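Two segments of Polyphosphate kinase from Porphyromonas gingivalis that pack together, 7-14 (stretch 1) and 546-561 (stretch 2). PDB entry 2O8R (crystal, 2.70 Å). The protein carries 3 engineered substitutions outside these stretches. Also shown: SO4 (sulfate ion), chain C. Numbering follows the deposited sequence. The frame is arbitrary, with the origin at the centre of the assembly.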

# COMPACT_ATOMS: atom_id res chain seq x y z
N ALA A 7 -3.67 7.16 51.41
CA ALA A 7 -3.96 8.57 51.12
C ALA A 7 -3.11 9.15 49.99
O ALA A 7 -2.71 10.32 50.05
CB ALA A 7 -3.81 9.42 52.40
N TYR A 8 -2.85 8.34 48.97
CA TYR A 8 -1.88 8.68 47.92
C TYR A 8 -2.44 9.48 46.74
O TYR A 8 -3.51 9.16 46.22
CB TYR A 8 -1.18 7.43 47.41
CG TYR A 8 -0.21 6.86 48.41
CD1 TYR A 8 1.01 7.47 48.65
CD2 TYR A 8 -0.51 5.70 49.11
CE1 TYR A 8 1.92 6.94 49.56
CE2 TYR A 8 0.38 5.15 50.02
CZ TYR A 8 1.60 5.78 50.25
OH TYR A 8 2.49 5.25 51.16
N PRO A 9 -1.69 10.49 46.30
CA PRO A 9 -2.07 11.30 45.14
C PRO A 9 -1.80 10.58 43.81
O PRO A 9 -0.85 9.80 43.70
CB PRO A 9 -1.17 12.51 45.27
CG PRO A 9 0.08 11.97 45.89
CD PRO A 9 -0.39 10.89 46.85
N PHE A 10 -2.66 10.84 42.81
CA PHE A 10 -2.49 10.31 41.45
C PHE A 10 -3.01 11.30 40.42
O PHE A 10 -4.12 11.80 40.55
CB PHE A 10 -3.27 9.01 41.25
CG PHE A 10 -2.85 7.89 42.15
CD1 PHE A 10 -1.78 7.08 41.81
CD2 PHE A 10 -3.55 7.62 43.31
CE1 PHE A 10 -1.40 6.02 42.63
CE2 PHE A 10 -3.17 6.57 44.14
CZ PHE A 10 -2.10 5.77 43.79
N PHE A 11 -2.22 11.57 39.38
CA PHE A 11 -2.72 12.34 38.25
C PHE A 11 -3.77 11.53 37.56
O PHE A 11 -3.68 10.30 37.55
CB PHE A 11 -1.62 12.59 37.23
CG PHE A 11 -0.58 13.55 37.67
CD1 PHE A 11 -0.93 14.79 38.19
CD2 PHE A 11 0.77 13.22 37.54
CE1 PHE A 11 0.06 15.68 38.59
CE2 PHE A 11 1.76 14.11 37.92
CZ PHE A 11 1.41 15.34 38.46
N ARG A 12 -4.77 12.19 36.98
CA ARG A 12 -5.68 11.53 36.05
C ARG A 12 -4.89 11.18 34.78
O ARG A 12 -4.01 11.94 34.37
CB ARG A 12 -6.85 12.44 35.73
CG ARG A 12 -7.54 12.92 36.98
CD ARG A 12 -8.80 13.73 36.71
NE ARG A 12 -9.25 14.38 37.94
CZ ARG A 12 -10.08 13.84 38.83
NH1 ARG A 12 -10.58 12.63 38.64
NH2 ARG A 12 -10.40 14.53 39.93
N ARG A 13 -5.18 10.03 34.18
CA ARG A 13 -4.34 9.57 33.08
C ARG A 13 -4.42 10.46 31.83
O ARG A 13 -3.39 10.76 31.22
CB ARG A 13 -4.59 8.08 32.76
CG ARG A 13 -6.03 7.70 32.48
CD ARG A 13 -6.11 6.28 31.96
NE ARG A 13 -5.59 6.17 30.60
CZ ARG A 13 -5.43 5.03 29.94
NH1 ARG A 13 -5.74 3.87 30.50
NH2 ARG A 13 -4.95 5.05 28.70
N ASP A 14 -5.62 10.92 31.50
CA ASP A 14 -5.85 11.79 30.34
C ASP A 14 -5.22 13.17 30.47
O ASP A 14 -4.69 13.70 29.50
CB ASP A 14 -7.36 11.92 30.08
CG ASP A 14 -8.00 10.58 29.77
OD1 ASP A 14 -7.51 9.90 28.85
OD2 ASP A 14 -8.98 10.20 30.45
N LEU A 546 3.49 4.90 32.82
CA LEU A 546 3.28 4.47 34.19
C LEU A 546 1.91 4.94 34.69
O LEU A 546 1.63 6.14 34.79
CB LEU A 546 4.39 4.99 35.10
CG LEU A 546 4.23 4.63 36.57
CD1 LEU A 546 4.15 3.13 36.73
CD2 LEU A 546 5.38 5.20 37.39
N GLN A 547 1.05 3.99 35.00
CA GLN A 547 -0.34 4.31 35.27
C GLN A 547 -0.93 3.36 36.32
O GLN A 547 -1.93 3.69 36.95
CB GLN A 547 -1.11 4.27 33.94
CG GLN A 547 -2.56 4.69 33.98
CD GLN A 547 -3.50 3.53 34.21
OE1 GLN A 547 -3.09 2.37 34.23
NE2 GLN A 547 -4.78 3.84 34.39
N ASP A 548 -0.32 2.19 36.50
CA ASP A 548 -0.87 1.20 37.42
C ASP A 548 -0.83 1.63 38.87
O ASP A 548 0.24 1.74 39.46
CB ASP A 548 -0.17 -0.14 37.29
CG ASP A 548 -0.78 -1.20 38.20
OD1 ASP A 548 -1.86 -1.72 37.86
OD2 ASP A 548 -0.19 -1.49 39.26
N LYS A 549 -2.02 1.83 39.46
CA LYS A 549 -2.15 2.28 40.85
C LYS A 549 -1.33 1.48 41.85
O LYS A 549 -0.76 2.05 42.78
CB LYS A 549 -3.61 2.29 41.30
CG LYS A 549 -4.41 3.51 40.91
CD LYS A 549 -5.80 3.42 41.51
CE LYS A 549 -6.81 4.32 40.82
NZ LYS A 549 -7.26 3.80 39.49
N ASN A 550 -1.26 0.17 41.67
CA ASN A 550 -0.55 -0.66 42.63
C ASN A 550 0.94 -0.45 42.62
O ASN A 550 1.53 -0.14 43.66
CB ASN A 550 -0.91 -2.13 42.48
CG ASN A 550 -2.24 -2.46 43.12
OD1 ASN A 550 -3.15 -1.62 43.18
ND2 ASN A 550 -2.37 -3.69 43.61
N VAL A 551 1.55 -0.56 41.45
CA VAL A 551 2.99 -0.38 41.35
C VAL A 551 3.37 1.05 41.73
O VAL A 551 4.40 1.27 42.36
CB VAL A 551 3.53 -0.70 39.94
CG1 VAL A 551 5.01 -0.92 40.02
CG2 VAL A 551 2.91 -1.94 39.41
N ILE A 552 2.53 2.01 41.38
CA ILE A 552 2.79 3.39 41.74
C ILE A 552 2.82 3.52 43.26
O ILE A 552 3.70 4.16 43.83
CB ILE A 552 1.80 4.37 41.08
CG1 ILE A 552 2.00 4.35 39.56
CG2 ILE A 552 2.03 5.77 41.58
CD1 ILE A 552 1.12 5.32 38.79
N THR A 553 1.89 2.84 43.93
CA THR A 553 1.81 2.90 45.39
C THR A 553 3.07 2.30 46.03
O THR A 553 3.60 2.85 47.00
CB THR A 553 0.54 2.21 45.93
OG1 THR A 553 -0.62 2.71 45.24
CG2 THR A 553 0.37 2.50 47.39
N GLN A 554 3.56 1.20 45.47
CA GLN A 554 4.82 0.60 45.90
C GLN A 554 5.98 1.59 45.74
O GLN A 554 6.86 1.67 46.60
CB GLN A 554 5.09 -0.68 45.11
CG GLN A 554 3.87 -1.59 45.05
CD GLN A 554 4.14 -2.94 44.40
OE1 GLN A 554 5.29 -3.33 44.19
NE2 GLN A 554 3.07 -3.66 44.10
N LEU A 555 5.96 2.34 44.65
CA LEU A 555 7.02 3.30 44.38
C LEU A 555 7.00 4.40 45.42
O LEU A 555 8.05 4.77 45.96
CB LEU A 555 6.88 3.87 42.97
CG LEU A 555 7.06 2.88 41.82
CD1 LEU A 555 6.66 3.53 40.51
CD2 LEU A 555 8.48 2.34 41.77
N TYR A 556 5.80 4.90 45.70
CA TYR A 556 5.58 5.89 46.75
C TYR A 556 6.09 5.39 48.10
O TYR A 556 6.76 6.13 48.84
CB TYR A 556 4.10 6.20 46.90
CG TYR A 556 3.52 7.13 45.86
CD1 TYR A 556 4.20 8.28 45.45
CD2 TYR A 556 2.26 6.89 45.31
CE1 TYR A 556 3.65 9.14 44.51
CE2 TYR A 556 1.70 7.75 44.38
CZ TYR A 556 2.40 8.87 43.99
OH TYR A 556 1.84 9.70 43.06
N ARG A 557 5.78 4.13 48.42
CA ARG A 557 6.29 3.52 49.64
C ARG A 557 7.81 3.37 49.63
O ARG A 557 8.45 3.52 50.67
CB ARG A 557 5.63 2.18 49.90
CG ARG A 557 4.16 2.23 50.31
CD ARG A 557 3.56 0.83 50.37
NE ARG A 557 4.59 -0.15 50.73
CZ ARG A 557 4.92 -1.21 49.99
NH1 ARG A 557 4.30 -1.49 48.85
NH2 ARG A 557 5.89 -2.01 50.42
N ALA A 558 8.38 3.09 48.46
CA ALA A 558 9.83 2.99 48.35
C ALA A 558 10.45 4.36 48.61
O ALA A 558 11.43 4.47 49.34
CB ALA A 558 10.24 2.46 46.99
N SER A 559 9.86 5.40 48.03
CA SER A 559 10.31 6.77 48.26
C SER A 559 10.27 7.11 49.74
O SER A 559 11.29 7.48 50.33
CB SER A 559 9.44 7.75 47.47
OG SER A 559 9.88 9.08 47.64
N GLU A 560 9.08 6.97 50.33
CA GLU A 560 8.86 7.13 51.77
C GLU A 560 9.91 6.40 52.60
O GLU A 560 10.39 6.94 53.60
CB GLU A 560 7.46 6.61 52.15
CG GLU A 560 6.32 7.56 51.81
CD GLU A 560 4.95 6.92 51.93
OE1 GLU A 560 4.87 5.68 51.92
OE2 GLU A 560 3.95 7.67 52.04
N ALA A 561 10.28 5.20 52.17
CA ALA A 561 11.26 4.36 52.86
C ALA A 561 12.71 4.80 52.65
O ALA A 561 13.62 4.11 53.08
CB ALA A 561 11.13 2.92 52.41
S SO4 C . -8.11 8.08 35.56
O1 SO4 C . -6.82 7.46 35.86
O2 SO4 C . -7.92 9.34 34.82
O3 SO4 C . -8.91 7.18 34.74
O4 SO4 C . -8.80 8.37 36.82

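An extended N-terminal segment lies along a helix more than 500 residues later in the chain, and the contact buries 511 Å² counted over both sides. Three aromatic side chains, Tyr8, Phe10 and Tyr556, make up much of it, and two tyrosine hydroxyls supply its hydrogen bonds.

Tyr8 contributes most. Its CA-to-CB bond points toward the helix, and with chi1 in the m well the ring reaches across the side chains of successive turns: CE2 lies 3.7 Å from Thr553 CG2, and CE1 lies 3.5 Å from Tyr556 CB. The ring is long enough to carry its hydroxyl to Glu560, where Tyr8 OH donates to Glu560 OE1 at 2.5 Å, a short bond to a carboxylate that lies near the ring plane. Tyrosine suits this place because its ring makes apolar contacts while its OH ends at an acceptor.

Tyr556 plays the matching part from the helix. Its ring is nearly parallel to that of Tyr8, with planes at 2°, but the centroids are 5.2 Å apart and the rings are slid so far that they barely overlap. Tyr556 OH gives a weak hydrogen bond to the backbone carbonyl, Pro9 O, at 2.8 Å, and is also hydrogen-bonded elsewhere in the structure, so this buried hydroxyl is satisfied. Proline has no backbone N-H to donate, but its carbonyl remains free to accept.

Phe10 starts sideways to the helix, yet its ring end comes nearer. CE1 packs 3.6 Å from Ile552 CG2, and the edge of Tyr556 is directed toward the Phe10 face in an offset edge-to-face pair with planes at 65°. Lys549 CG lies over one face, so the lysine's aliphatic portion covers the ring while its end leads away. A ring without a polar group fits these largely hydrocarbon neighbours. Thr553 OG1 sits at the ring edge, 3.7 Å from Phe10 CZ, but its donor is already used: it bonds Lys549 O at 2.6 Å, the same carbonyl that accepts from Thr553 N at 3.0 Å.

The helix itself begins in good order. Asp548, at the N-cap, accepts from Val551 N through OD2 at 2.9 Å, satisfying an amide that has no carbonyl a turn earlier in the helix. Nearby, Arg13 CD approaches Gln547 NE2 at 3.7 Å, a packing contact, while Gln547 OE1 is bonded elsewhere in the structure. At the start of the other helix, Arg13 N donates to sulfate O2 at 2.9 Å; the anion, probably from the crystallisation liquor, satisfies this amide.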